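Local coordinates for protein ubiquitin conjugating enzyme (Agrocybe aegerita, PDB 3WE5) that probably acts as an E2 enzyme of the ubiquitin pathway, carrying activated ubiquitin as a thioester and passing it on toward target proteins, at residues H105-G110 with E145-N150. Residues are numbered along the deposited sequence; the frame is centred on the assembly and turned at random.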
loop_
_atom_site.group_PDB
_atom_site.type_symbol
_atom_site.label_atom_id
_atom_site.label_comp_id
_atom_site.label_asym_id
_atom_site.label_seq_id
_atom_site.Cartn_x
_atom_site.Cartn_y
_atom_site.Cartn_z
ATOM N N HIS A 105 5.469 1.891 -0.396
ATOM C CA HIS A 105 5.432 2.452 -1.736
ATOM C C HIS A 105 6.458 1.816 -2.678
ATOM O O HIS A 105 6.627 2.279 -3.813
ATOM C CB HIS A 105 5.613 3.967 -1.675
ATOM C CG HIS A 105 4.420 4.683 -1.123
ATOM N ND1 HIS A 105 3.458 5.257 -1.927
ATOM C CD2 HIS A 105 4.006 4.875 0.153
ATOM C CE1 HIS A 105 2.518 5.794 -1.171
ATOM N NE2 HIS A 105 2.833 5.585 0.095
ATOM N N VAL A 106 7.108 0.745 -2.223
ATOM C CA VAL A 106 8.105 0.040 -3.037
ATOM C C VAL A 106 7.739 -1.415 -3.252
ATOM O O VAL A 106 7.628 -2.176 -2.302
ATOM C CB VAL A 106 9.519 0.133 -2.422
ATOM C CG1 VAL A 106 10.548 -0.550 -3.356
ATOM C CG2 VAL A 106 9.902 1.597 -2.233
ATOM N N TYR A 107 7.554 -1.801 -4.511
ATOM C CA TYR A 107 7.201 -3.175 -4.842
ATOM C C TYR A 107 8.414 -4.096 -4.723
ATOM O O TYR A 107 9.552 -3.639 -4.766
ATOM C CB TYR A 107 6.575 -3.225 -6.240
ATOM C CG TYR A 107 5.201 -2.601 -6.248
ATOM C CD1 TYR A 107 4.110 -3.304 -5.745
ATOM C CD2 TYR A 107 4.996 -1.304 -6.704
ATOM C CE1 TYR A 107 2.851 -2.752 -5.718
ATOM C CE2 TYR A 107 3.732 -0.737 -6.680
ATOM C CZ TYR A 107 2.668 -1.470 -6.182
ATOM O OH TYR A 107 1.407 -0.926 -6.147
ATOM N N SER A 108 8.179 -5.392 -4.554
ATOM C CA SER A 108 9.273 -6.346 -4.356
ATOM C C SER A 108 10.148 -6.490 -5.606
ATOM O O SER A 108 11.273 -6.991 -5.533
ATOM C CB SER A 108 8.717 -7.711 -3.919
ATOM O OG SER A 108 7.867 -8.242 -4.924
ATOM N N ASN A 109 9.624 -6.068 -6.756
ATOM C CA ASN A 109 10.391 -6.058 -7.982
ATOM C C ASN A 109 11.170 -4.756 -8.144
ATOM O O ASN A 109 11.800 -4.535 -9.170
ATOM C CB ASN A 109 9.494 -6.297 -9.200
ATOM C CG ASN A 109 8.571 -5.127 -9.496
ATOM O OD1 ASN A 109 8.386 -4.228 -8.671
ATOM N ND2 ASN A 109 7.961 -5.150 -10.677
ATOM N N GLY A 110 11.101 -3.884 -7.142
ATOM C CA GLY A 110 11.882 -2.649 -7.168
ATOM C C GLY A 110 11.161 -1.432 -7.713
ATOM O O GLY A 110 11.652 -0.299 -7.568
ATOM N N GLU A 145 6.652 -2.593 5.648
ATOM C CA GLU A 145 5.733 -3.565 5.064
ATOM C C GLU A 145 5.647 -3.284 3.572
ATOM O O GLU A 145 5.872 -2.158 3.147
ATOM C CB GLU A 145 4.347 -3.479 5.719
ATOM C CG GLU A 145 3.595 -2.187 5.467
ATOM C CD GLU A 145 2.244 -2.176 6.154
ATOM O OE1 GLU A 145 1.981 -3.096 6.963
ATOM O OE2 GLU A 145 1.450 -1.251 5.880
ATOM N N ARG A 146 5.347 -4.307 2.783
ATOM C CA ARG A 146 5.226 -4.153 1.339
ATOM C C ARG A 146 3.893 -3.493 1.006
ATOM O O ARG A 146 3.012 -3.425 1.877
ATOM C CB ARG A 146 5.359 -5.526 0.665
ATOM C CG ARG A 146 6.790 -6.074 0.729
ATOM C CD ARG A 146 6.890 -7.532 0.309
ATOM N NE ARG A 146 8.280 -7.986 0.244
ATOM C CZ ARG A 146 8.958 -8.509 1.266
ATOM N NH1 ARG A 146 8.389 -8.658 2.460
ATOM N NH2 ARG A 146 10.219 -8.885 1.093
ATOM N N PRO A 147 3.744 -2.982 -0.236
ATOM C CA PRO A 147 2.456 -2.452 -0.704
ATOM C C PRO A 147 1.361 -3.511 -0.618
ATOM O O PRO A 147 1.656 -4.701 -0.728
ATOM C CB PRO A 147 2.714 -2.157 -2.176
ATOM C CG PRO A 147 4.181 -1.852 -2.240
ATOM C CD PRO A 147 4.820 -2.756 -1.227
ATOM N N ALA A 148 0.119 -3.074 -0.444
ATOM C CA ALA A 148 -1.020 -3.984 -0.341
ATOM C C ALA A 148 -1.167 -4.865 -1.580
ATOM O O ALA A 148 -1.432 -6.060 -1.472
ATOM C CB ALA A 148 -2.307 -3.187 -0.104
ATOM N N ASP A 149 -1.008 -4.276 -2.759
ATOM C CA ASP A 149 -1.224 -5.033 -3.987
ATOM C C ASP A 149 0.057 -5.653 -4.522
ATOM O O ASP A 149 0.147 -5.934 -5.723
ATOM C CB ASP A 149 -1.867 -4.151 -5.073
ATOM C CG ASP A 149 -0.919 -3.072 -5.608
ATOM O OD1 ASP A 149 -0.143 -2.496 -4.814
ATOM O OD2 ASP A 149 -0.964 -2.788 -6.829
ATOM N N ASN A 150 1.039 -5.870 -3.643
ATOM C CA ASN A 150 2.389 -6.243 -4.091
ATOM C C ASN A 150 2.405 -7.443 -5.026
ATOM O O ASN A 150 2.918 -7.353 -6.133
ATOM C CB ASN A 150 3.345 -6.475 -2.918
ATOM C CG ASN A 150 4.780 -6.719 -3.375
ATOM O OD1 ASN A 150 5.512 -5.778 -3.677
ATOM N ND2 ASN A 150 5.185 -7.981 -3.435
#
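Tyr107 lies against Pro147, Asp149 and Asn150, and so ties two loops of the ubiquitin-conjugating (UBC) fold together: 105-110, in the loop that in E2 enzymes leads to the active-site cysteine, and 145-150, which leads into helix 150-156. Each loop carries a type I beta turn, Tyr107 to Gly110 in one and Pro147 to Asn150 in the other. The tyrosine ring has Pro147 over one face in a CH-pi contact, CG standing 4.0 Å from the centroid of the Tyr107 ring and displaced toward its rim. Pro147 CB touches Tyr107 CE1 at 3.6 Å, while Pro147 CD meets Val106 O. Tyr153 of the following helix stacks on the tyrosine. At the far end of the ring, Tyr107 OH donates to Asp149 OD1 over 2.6 Å, meeting the syn lone pair of that oxygen, with the carboxylate plane turned 73° from the ring. Arg152 of the second subunit bonds to the same hydroxyl and forms a salt bridge with Asp149 OD2, which places this end of the contact at the dimer interface. A phenylalanine in place of Tyr107 would probably leave Asp149 OD1 without its donor and deprive Arg152 of the second subunit of one of its acceptors. Asn150 grips the start of the other turn at two points. Its CG is anti to the backbone N (chi1 -174°), which sends the amide past the edge of the tyrosine ring, the two planes nearly parallel (19° apart), to Ser108. There Asn150 OD1 accepts a hydrogen bond from Ser108 N at 2.8 Å, on a lone pair in the carbonyl plane; since a backbone N-H can only donate, this bond sets which way round the amide sits. Asn150 ND2 donates to Ser108 OG, 3.1 Å away and close to the amide plane.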